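Local coordinates for Alpha/beta hydrolase fold protein (Nakamurella multipartita, PDB 4Y7D) that probably acts as a hydrolase, having the alpha/beta hydrolase fold, although its substrate is not known, at residues A91-A95 against L96-A100; T152-G155 against R156-Q160; K199-F202 against T203-A207; R291-A294 against A295-R299. All coordinates share one frame; numbering follows the deposited sequence.

Contact 1: residues A91-A95 against L96-A100; sequences ALFDA and LGLAA
F93 O, at the end of helix 82-95, is gripped by two backbone amides from the residues that leave the helix. L98 N gives the firm bond, 2.9 Å to F93 O and nearly straight at 168°, while L96 N adds a weak one. One residue earlier, L92 O takes the main bond of L96 N at 2.9 Å, and D94 O accepts from G97 N at 3.0 Å, the amide standing above the carbonyl plane and not on a lone pair. The carbonyls of L92, F93 and D94 thus each keep a donor as the helix stops. G97 is the residue that turns the chain: its phi of 66° is easy for a residue without a side chain. Beyond it, L98 folds back over F93. With CG swung anti to the backbone N (chi1 -174°), L98 sets CD2 over one face of the F93 ring, 4.2 Å from CD1 of that ring. L92 and L96 meet by their methyls, L92 CD1 lying 4.0 Å from L96 CD1, and both leucines also rest on I64 of strand 62-66, so branched apolar residues suit the side turned to the sheet. D94 turns outward, and its OD1 forms a salt bridge with R123, whose guanidinium also binds the carbonyls of L98 and A99 in the loop that follows. Positive phi at G97 and bonds back into the last turn make up a Schellman motif, here the C-terminal end of a helix that hands the chain to strand 101-106 in the alpha/beta hydrolase sheet.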
loop_
_atom_site.group_PDB
_atom_site.type_symbol
_atom_site.label_atom_id
_atom_site.label_comp_id
_atom_site.label_asym_id
_atom_site.label_seq_id
_atom_site.Cartn_x
_atom_site.Cartn_y
_atom_site.Cartn_z
ATOM N N ALA A 91 -15.936 8.532 -6.500
ATOM C CA ALA A 91 -16.381 9.924 -6.359
ATOM C C ALA A 91 -15.226 10.931 -6.503
ATOM O O ALA A 91 -15.398 12.026 -7.049
ATOM C CB ALA A 91 -17.111 10.105 -5.033
ATOM N N LEU A 92 -14.038 10.549 -6.054
ATOM C CA LEU A 92 -12.841 11.329 -6.280
ATOM C C LEU A 92 -12.531 11.429 -7.804
ATOM O O LEU A 92 -12.262 12.505 -8.306
ATOM C CB LEU A 92 -11.672 10.683 -5.537
ATOM C CG LEU A 92 -10.295 11.311 -5.780
ATOM C CD1 LEU A 92 -10.194 12.803 -5.516
ATOM C CD2 LEU A 92 -9.276 10.534 -4.961
ATOM N N PHE A 93 -12.624 10.315 -8.532
ATOM C CA PHE A 93 -12.395 10.331 -9.968
ATOM C C PHE A 93 -13.421 11.278 -10.607
ATOM O O PHE A 93 -13.102 12.103 -11.441
ATOM C CB PHE A 93 -12.592 8.916 -10.539
ATOM C CG PHE A 93 -11.467 7.916 -10.223
ATOM C CD1 PHE A 93 -10.365 8.234 -9.440
ATOM C CD2 PHE A 93 -11.545 6.620 -10.741
ATOM C CE1 PHE A 93 -9.391 7.269 -9.160
ATOM C CE2 PHE A 93 -10.589 5.664 -10.497
ATOM C CZ PHE A 93 -9.493 5.975 -9.673
ATOM N N ASP A 94 -14.673 11.191 -10.169
ATOM C CA ASP A 94 -15.707 12.120 -10.679
ATOM C C ASP A 94 -15.288 13.591 -10.426
ATOM O O ASP A 94 -15.407 14.461 -11.323
ATOM C CB ASP A 94 -17.068 11.919 -9.997
ATOM C CG ASP A 94 -17.770 10.625 -10.374
ATOM O OD1 ASP A 94 -17.335 9.937 -11.300
ATOM O OD2 ASP A 94 -18.795 10.321 -9.712
ATOM N N ALA A 95 -14.804 13.867 -9.212
ATOM C CA ALA A 95 -14.379 15.205 -8.838
ATOM C C ALA A 95 -13.137 15.721 -9.588
ATOM O O ALA A 95 -12.914 16.932 -9.650
ATOM C CB ALA A 95 -14.199 15.337 -7.325
ATOM N N LEU A 96 -12.345 14.801 -10.142
ATOM C CA LEU A 96 -11.233 15.138 -11.017
ATOM C C LEU A 96 -11.604 15.081 -12.472
ATOM O O LEU A 96 -10.743 15.314 -13.277
ATOM C CB LEU A 96 -10.040 14.211 -10.768
ATOM C CG LEU A 96 -9.548 14.185 -9.301
ATOM C CD1 LEU A 96 -8.474 13.119 -9.129
ATOM C CD2 LEU A 96 -9.057 15.551 -8.884
ATOM N N GLY A 97 -12.867 14.818 -12.813
ATOM C CA GLY A 97 -13.282 14.713 -14.210
ATOM C C GLY A 97 -12.671 13.547 -14.944
ATOM O O GLY A 97 -12.455 13.609 -16.165
ATOM N N LEU A 98 -12.361 12.497 -14.210
ATOM C CA LEU A 98 -11.576 11.363 -14.683
ATOM C C LEU A 98 -12.451 10.140 -14.909
ATOM O O LEU A 98 -13.148 9.692 -13.985
ATOM C CB LEU A 98 -10.471 11.080 -13.661
ATOM C CG LEU A 98 -9.454 10.040 -13.993
ATOM C CD1 LEU A 98 -8.681 10.424 -15.209
ATOM C CD2 LEU A 98 -8.536 9.886 -12.792
ATOM N N ALA A 99 -12.393 9.588 -16.136
ATOM C CA ALA A 99 -13.199 8.397 -16.499
ATOM C C ALA A 99 -12.726 7.106 -15.816
ATOM O O ALA A 99 -13.528 6.322 -15.264
ATOM C CB ALA A 99 -13.195 8.193 -18.011
ATOM N N ALA A 100 -11.409 6.976 -15.744
ATOM C CA ALA A 100 -10.803 5.724 -15.247
ATOM C C ALA A 100 -9.316 5.906 -14.991
ATOM O O ALA A 100 -8.676 6.822 -15.546
ATOM C CB ALA A 100 -11.047 4.625 -16.237
#

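Contact 2: residues T152-G155 against R156-Q160; sequences TGLG and RRMLQ
R156 turns back toward the start of its helix and places one guanidinium face over G153 CA, 3.7 Å from R156 NH2. G153, with no side chain, lets that flat group lie close to the backbone. R157 also doubles back, but from another side: in the conformer described, one of two, its guanidinium lies flat against the backbone of L154, with L154 CA over the centre of the group and 3.8 Å from R157 CZ. The side chains of L154 and R157 then cross at about a right angle, and L154 CD1 reaches R157 NH1 at 4.0 Å. In that conformer CG stands beside the backbone N (chi1 -67°) and the chain bends further out, at chi3. On the outer side L154 CG meets the methyl CE of selenomethionine M158 at 4.3 Å, a loose apolar contact at an exposed position. Inward, L159 packs its CG 3.4 Å from G155 O and touches N211, while T152 O, besides taking R156 N, accepts from the side-chain ND2 of N211. T152 suits the first position because its hydroxyl oxygen, OG1, receives G155 N at 3.1 Å, supplying an acceptor to an amide of the first turn; the same hydroxyl is bonded to V148 O of the preceding helix. The bond from G155 N to OG1 makes T152 the N-cap of helix 153-165, directly after helix 144-151.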
loop_
_atom_site.group_PDB
_atom_site.type_symbol
_atom_site.label_atom_id
_atom_site.label_comp_id
_atom_site.label_asym_id
_atom_site.label_seq_id
_atom_site.Cartn_x
_atom_site.Cartn_y
_atom_site.Cartn_z
ATOM N N THR A 152 2.563 4.866 20.043
ATOM C CA THR A 152 2.624 6.114 20.815
ATOM C C THR A 152 3.376 7.217 20.082
ATOM O O THR A 152 4.169 6.971 19.156
ATOM C CB THR A 152 3.309 5.944 22.198
ATOM O OG1 THR A 152 4.663 5.519 22.027
ATOM C CG2 THR A 152 2.593 4.928 23.035
ATOM N N GLY A 153 3.102 8.448 20.491
ATOM C CA GLY A 153 3.799 9.635 19.916
ATOM C C GLY A 153 5.303 9.586 20.221
ATOM O O GLY A 153 6.143 9.916 19.370
ATOM N N LEU A 154 5.650 9.128 21.415
ATOM C CA LEU A 154 7.074 8.883 21.753
ATOM C C LEU A 154 7.707 7.896 20.774
ATOM O O LEU A 154 8.797 8.147 20.230
ATOM C CB LEU A 154 7.197 8.353 23.195
ATOM C CG LEU A 154 8.586 7.775 23.500
ATOM C CD1 LEU A 154 9.570 8.939 23.550
ATOM C CD2 LEU A 154 8.602 6.975 24.798
ATOM N N GLY A 155 7.021 6.780 20.523
ATOM C CA GLY A 155 7.471 5.822 19.513
ATOM C C GLY A 155 7.678 6.439 18.127
ATOM O O GLY A 155 8.719 6.200 17.449
ATOM N N ARG A 156 6.669 7.195 17.683
ATOM C CA ARG A 156 6.760 7.968 16.446
ATOM C C ARG A 156 8.031 8.847 16.384
ATOM O O ARG A 156 8.752 8.827 15.361
ATOM C CB ARG A 156 5.499 8.845 16.242
ATOM C CG ARG A 156 5.430 9.520 14.872
ATOM C CD ARG A 156 4.208 10.434 14.720
ATOM N NE ARG A 156 4.069 11.397 15.828
ATOM C CZ ARG A 156 3.043 11.474 16.695
ATOM N NH1 ARG A 156 1.991 10.657 16.648
ATOM N NH2 ARG A 156 3.071 12.408 17.638
ATOM N N ARG A 157 8.313 9.604 17.444
ATOM C CA ARG A 157 9.488 10.473 17.485
ATOM C C ARG A 157 10.794 9.661 17.430
ATOM O O ARG A 157 11.758 10.037 16.755
ATOM C CB ARG A 157 9.441 11.380 18.729
ATOM C CG ARG A 157 8.304 12.403 18.680
ATOM C CD ARG A 157 8.237 13.321 19.897
ATOM N NE ARG A 157 7.156 12.962 20.825
ATOM C CZ ARG A 157 7.298 12.666 22.127
ATOM N NH1 ARG A 157 8.490 12.667 22.736
ATOM N NH2 ARG A 157 6.213 12.370 22.847
HETATM N N MSE A 158 10.819 8.520 18.114
HETATM C CA MSE A 158 11.991 7.637 18.050
HETATM C C MSE A 158 12.216 7.134 16.649
HETATM O O MSE A 158 13.336 7.150 16.180
HETATM C CB MSE A 158 11.856 6.467 19.015
HETATM C CG MSE A 158 13.197 5.781 19.167
HETATM SE SE MSE A 158 13.030 4.455 20.631
HETATM C CE MSE A 158 11.548 5.299 21.622
ATOM N N LEU A 159 11.164 6.685 15.963
ATOM C CA LEU A 159 11.315 6.215 14.575
ATOM C C LEU A 159 11.851 7.321 13.665
ATOM O O LEU A 159 12.679 7.062 12.803
ATOM C CB LEU A 159 9.998 5.701 13.995
ATOM C CG LEU A 159 9.487 4.406 14.642
ATOM C CD1 LEU A 159 8.051 4.183 14.278
ATOM C CD2 LEU A 159 10.322 3.209 14.230
ATOM N N GLN A 160 11.346 8.538 13.845
ATOM C CA GLN A 160 11.806 9.690 13.073
ATOM C C GLN A 160 13.278 9.962 13.300
ATOM O O GLN A 160 14.027 10.171 12.350
ATOM C CB GLN A 160 10.980 10.931 13.420
ATOM C CG GLN A 160 9.519 10.830 12.997
ATOM C CD GLN A 160 8.646 11.917 13.605
ATOM O OE1 GLN A 160 9.110 12.705 14.438
ATOM N NE2 GLN A 160 7.373 11.961 13.197
#

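Contact 3: residues K199-F202 against T203-A207; sequences KERF and TLELA
F202 sends its side chain out of helix 197-209 with CG anti to the backbone N (chi1 176°), which carries the ring alongside the next turn. Its CB lies by the amide of T203, and CG and CD2 stay near T203 N, which stands obliquely to the ring. CD1 and CE1 lie under L206 CD2, with F202 CE1 3.6 Å from L206 CD2; CE2 lies by L206 CG, and at the far end CZ touches both CD2 and CG of L206. The methyl CD2 sits over the ring face, 3.8 Å from the centroid and 20° off the normal, a CH-pi contact. The ring also stacks with W282, so a flat aromatic suits this buried place between helices. Helix 197-209 belongs to the run of helices inserted between strands 124-130 and 242-247, where alpha/beta hydrolases commonly carry a cap or lid; it packs on helices 167-177 and 183-194, and through L206 on helix 46-58. Buried T203 gives its hydroxyl to K199 O, from T203 OG1 at 2.8 Å. T203 N reaches that oxygen from the opposite face of the carbonyl plane, so K199 O holds two donors. Facing helix 167-177, E200 and L204 run side by side, E200 CG touching L204 CD1 at 3.8 Å. R201 and E205 likewise lie alongside each other, yet their charged ends pair with others: E205 OE1 with R54 and, in the conformer described, R201 NH1 with D198.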
loop_
_atom_site.group_PDB
_atom_site.type_symbol
_atom_site.label_atom_id
_atom_site.label_comp_id
_atom_site.label_asym_id
_atom_site.label_seq_id
_atom_site.Cartn_x
_atom_site.Cartn_y
_atom_site.Cartn_z
ATOM N N LYS A 199 16.039 2.474 -2.547
ATOM C CA LYS A 199 15.567 1.447 -1.636
ATOM C C LYS A 199 15.677 1.905 -0.198
ATOM O O LYS A 199 14.758 1.646 0.609
ATOM C CB LYS A 199 16.312 0.136 -1.831
ATOM C CG LYS A 199 15.933 -0.582 -3.108
ATOM C CD LYS A 199 16.619 -1.923 -3.259
ATOM C CE LYS A 199 16.023 -2.671 -4.441
ATOM N NZ LYS A 199 16.905 -2.404 -5.590
ATOM N N GLU A 200 16.777 2.591 0.127
ATOM C CA GLU A 200 16.986 3.072 1.506
ATOM C C GLU A 200 15.903 4.080 1.857
ATOM O O GLU A 200 15.264 3.988 2.911
ATOM C CB GLU A 200 18.374 3.714 1.660
ATOM C CG GLU A 200 18.644 4.250 3.074
ATOM C CD GLU A 200 20.017 4.826 3.249
ATOM O OE1 GLU A 200 20.907 4.665 2.362
ATOM O OE2 GLU A 200 20.235 5.440 4.310
ATOM N N ARG A 201 15.707 5.052 0.976
ATOM C CA ARG A 201 14.719 6.083 1.213
ATOM C C ARG A 201 13.331 5.480 1.370
ATOM O O ARG A 201 12.599 5.857 2.305
ATOM C CB ARG A 201 14.728 7.120 0.086
ATOM C CG ARG A 201 13.614 8.140 0.226
ATOM C CD ARG A 201 13.686 9.253 -0.813
ATOM N NE ARG A 201 13.904 8.728 -2.165
ATOM C CZ ARG A 201 14.017 9.490 -3.248
ATOM N NH1 ARG A 201 14.230 8.921 -4.414
ATOM N NH2 ARG A 201 13.891 10.815 -3.167
ATOM N N PHE A 202 12.958 4.543 0.477
ATOM C CA PHE A 202 11.647 3.908 0.573
ATOM C C PHE A 202 11.467 3.240 1.925
ATOM O O PHE A 202 10.416 3.415 2.593
ATOM C CB PHE A 202 11.433 2.841 -0.527
ATOM C CG PHE A 202 10.139 2.113 -0.410
ATOM C CD1 PHE A 202 8.980 2.609 -1.013
ATOM C CD2 PHE A 202 10.047 0.927 0.300
ATOM C CE1 PHE A 202 7.777 1.958 -0.888
ATOM C CE2 PHE A 202 8.830 0.275 0.440
ATOM C CZ PHE A 202 7.684 0.786 -0.160
ATOM N N THR A 203 12.482 2.474 2.345
ATOM C CA THR A 203 12.369 1.712 3.572
ATOM C C THR A 203 12.201 2.608 4.810
ATOM O O THR A 203 11.400 2.309 5.698
ATOM C CB THR A 203 13.567 0.744 3.746
ATOM O OG1 THR A 203 13.698 -0.074 2.579
ATOM C CG2 THR A 203 13.368 -0.161 4.972
ATOM N N LEU A 204 12.989 3.675 4.869
ATOM C CA LEU A 204 12.925 4.609 5.984
ATOM C C LEU A 204 11.572 5.309 6.051
ATOM O O LEU A 204 10.953 5.417 7.151
ATOM C CB LEU A 204 14.070 5.628 5.876
ATOM C CG LEU A 204 15.484 5.069 5.952
ATOM C CD1 LEU A 204 16.498 6.152 5.613
ATOM C CD2 LEU A 204 15.786 4.474 7.313
ATOM N N GLU A 205 11.066 5.719 4.893
ATOM C CA GLU A 205 9.757 6.386 4.865
ATOM C C GLU A 205 8.639 5.467 5.338
ATOM O O GLU A 205 7.786 5.888 6.117
ATOM C CB GLU A 205 9.501 6.979 3.497
ATOM C CG GLU A 205 10.400 8.186 3.305
ATOM C CD GLU A 205 10.280 8.887 1.965
ATOM O OE1 GLU A 205 9.455 8.455 1.160
ATOM O OE2 GLU A 205 11.054 9.860 1.727
ATOM N N LEU A 206 8.649 4.213 4.869
ATOM C CA LEU A 206 7.613 3.262 5.247
ATOM C C LEU A 206 7.747 2.846 6.704
ATOM O O LEU A 206 6.695 2.668 7.391
ATOM C CB LEU A 206 7.598 2.046 4.306
ATOM C CG LEU A 206 6.668 2.224 3.099
ATOM C CD1 LEU A 206 5.237 2.312 3.625
ATOM C CD2 LEU A 206 6.973 3.434 2.249
ATOM N N ALA A 207 8.986 2.738 7.191
ATOM C CA ALA A 207 9.192 2.413 8.635
ATOM C C ALA A 207 8.548 3.446 9.571
ATOM O O ALA A 207 7.866 3.105 10.561
ATOM C CB ALA A 207 10.677 2.255 8.928
#

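Contact 4: residues R291-A294 against A295-R299; sequences RRRA and AELLR
R291 O accepts A295 N at 2.9 Å, an ordinary step of helix 288-299, the C-terminal helix that packs against the central sheet of the alpha/beta hydrolase fold. R291 directs its side chain away from this pairing, and in the conformer modelled here, one of two, NH2 binds S287 OG and F281 O. R292 O takes E296 N and also a water, whose oxygen lies 2.8 Å from R292 O. R293 bends at chi2 (63°), which brings one guanidinium face over L297 CD1, 3.8 Å from R293 NH2; its NE meanwhile forms a salt bridge with E269, so a long, partly apolar arginine suits a site between a leucine and a carboxylate. A294 is small enough to sit buried against V128 and L243 of two sheet strands. Its carbonyl receives L298 N at 2.9 Å, and L298 CG lies 3.3 Å from A294 O as the leucine reaches toward V128 and L56. Past the first segment, E296 and R299 close a salt bridge, and R299 NH1 has a second acid partner, E59. R299 NH2 meets E296 OE1 at 2.7 Å from the anti side but well out of the carboxylate plane, a bent bond (138°), and the same nitrogen donates to the water held by R292 O, 3.0 Å away.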
loop_
_atom_site.group_PDB
_atom_site.type_symbol
_atom_site.label_atom_id
_atom_site.label_comp_id
_atom_site.label_asym_id
_atom_site.label_seq_id
_atom_site.Cartn_x
_atom_site.Cartn_y
_atom_site.Cartn_z
ATOM N N ARG A 291 8.547 -3.934 -11.002
ATOM C CA ARG A 291 8.083 -2.548 -11.056
ATOM C C ARG A 291 7.921 -2.048 -12.518
ATOM O O ARG A 291 6.923 -1.375 -12.860
ATOM C CB ARG A 291 9.033 -1.659 -10.246
ATOM C CG ARG A 291 8.827 -1.800 -8.730
ATOM C CD ARG A 291 9.521 -0.701 -7.970
ATOM N NE ARG A 291 10.911 -0.555 -8.391
ATOM C CZ ARG A 291 11.916 -1.329 -8.005
ATOM N NH1 ARG A 291 13.145 -1.109 -8.476
ATOM N NH2 ARG A 291 11.711 -2.328 -7.158
ATOM N N ARG A 292 8.865 -2.381 -13.372
ATOM C CA ARG A 292 8.760 -2.017 -14.805
ATOM C C ARG A 292 7.499 -2.618 -15.419
ATOM O O ARG A 292 6.754 -1.939 -16.102
ATOM C CB ARG A 292 10.005 -2.417 -15.615
ATOM C CG ARG A 292 11.189 -1.487 -15.410
ATOM C CD ARG A 292 12.322 -1.715 -16.430
ATOM N NE ARG A 292 13.141 -2.918 -16.120
ATOM C CZ ARG A 292 14.017 -3.014 -15.108
ATOM N NH1 ARG A 292 14.235 -1.991 -14.277
ATOM N NH2 ARG A 292 14.677 -4.147 -14.912
ATOM N N ARG A 293 7.242 -3.884 -15.132
ATOM C CA ARG A 293 6.038 -4.572 -15.625
ATOM C C ARG A 293 4.766 -3.924 -15.074
ATOM O O ARG A 293 3.789 -3.752 -15.799
ATOM C CB ARG A 293 6.106 -6.110 -15.345
ATOM C CG ARG A 293 4.819 -6.887 -15.531
ATOM C CD ARG A 293 4.318 -6.851 -16.959
ATOM N NE ARG A 293 3.054 -7.577 -17.171
ATOM C CZ ARG A 293 2.229 -7.379 -18.204
ATOM N NH1 ARG A 293 2.505 -6.479 -19.143
ATOM N NH2 ARG A 293 1.120 -8.095 -18.308
ATOM N N ALA A 294 4.782 -3.631 -13.786
ATOM C CA ALA A 294 3.657 -2.922 -13.146
ATOM C C ALA A 294 3.367 -1.603 -13.851
ATOM O O ALA A 294 2.226 -1.314 -14.189
ATOM C CB ALA A 294 3.923 -2.699 -11.688
ATOM N N ALA A 295 4.398 -0.824 -14.103
ATOM C CA ALA A 295 4.241 0.452 -14.790
ATOM C C ALA A 295 3.675 0.290 -16.166
ATOM O O ALA A 295 2.785 1.048 -16.553
ATOM C CB ALA A 295 5.556 1.219 -14.832
ATOM N N GLU A 296 4.165 -0.701 -16.911
ATOM C CA GLU A 296 3.654 -0.923 -18.259
ATOM C C GLU A 296 2.189 -1.351 -18.238
ATOM O O GLU A 296 1.362 -0.871 -19.055
ATOM C CB GLU A 296 4.518 -1.948 -18.994
ATOM C CG GLU A 296 4.119 -2.195 -20.441
ATOM C CD GLU A 296 3.980 -0.931 -21.357
ATOM O OE1 GLU A 296 4.757 0.076 -21.275
ATOM O OE2 GLU A 296 3.047 -0.965 -22.218
ATOM N N LEU A 297 1.822 -2.216 -17.307
ATOM C CA LEU A 297 0.444 -2.553 -17.138
ATOM C C LEU A 297 -0.398 -1.317 -16.831
ATOM O O LEU A 297 -1.456 -1.134 -17.418
ATOM C CB LEU A 297 0.281 -3.592 -16.053
ATOM C CG LEU A 297 -1.070 -4.270 -16.063
ATOM C CD1 LEU A 297 -1.147 -5.263 -17.222
ATOM C CD2 LEU A 297 -1.298 -4.961 -14.733
ATOM N N LEU A 298 0.077 -0.469 -15.913
ATOM C CA LEU A 298 -0.722 0.677 -15.459
ATOM C C LEU A 298 -0.866 1.765 -16.515
ATOM O O LEU A 298 -1.805 2.551 -16.449
ATOM C CB LEU A 298 -0.154 1.234 -14.137
ATOM C CG LEU A 298 -0.350 0.266 -12.972
ATOM C CD1 LEU A 298 0.580 0.517 -11.767
ATOM C CD2 LEU A 298 -1.781 0.275 -12.526
ATOM N N ARG A 299 0.046 1.806 -17.471
ATOM C CA ARG A 299 -0.056 2.724 -18.619
ATOM C C ARG A 299 -1.267 2.352 -19.486
ATOM O O ARG A 299 -1.812 3.211 -20.144
ATOM C CB ARG A 299 1.168 2.618 -19.493
ATOM C CG ARG A 299 2.352 3.371 -19.012
ATOM C CD ARG A 299 3.404 3.425 -20.105
ATOM N NE ARG A 299 4.578 3.830 -19.391
ATOM C CZ ARG A 299 5.551 3.016 -18.989
ATOM N NH1 ARG A 299 6.504 3.516 -18.250
ATOM N NH2 ARG A 299 5.609 1.736 -19.359
HETATM O O HOH W 1 7.665 0.046 -17.875
#

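How the contacts relate
All four contacts are local, each within one stretch of chain, and each joins buried with exposed residues. Contacts 1 and 4 flank the central sheet, 22 Å apart between centres: contact 1 closes a helix, whereas contact 4 runs along one, with leucines and alanine inward and arginines mostly along the flanks, paired with acids or backbone. Contacts 2 and 3 lie on the inserted helices and touch where L159 CD1 meets A207 O at 3.9 Å. Contact 2, about 21 Å from the centre of the chain, opens its helix with a threonine cap and arginines folded over backbone; contact 3, about 13 Å from it, relies on an aromatic ring and a threonine hydroxyl returned to its own helix.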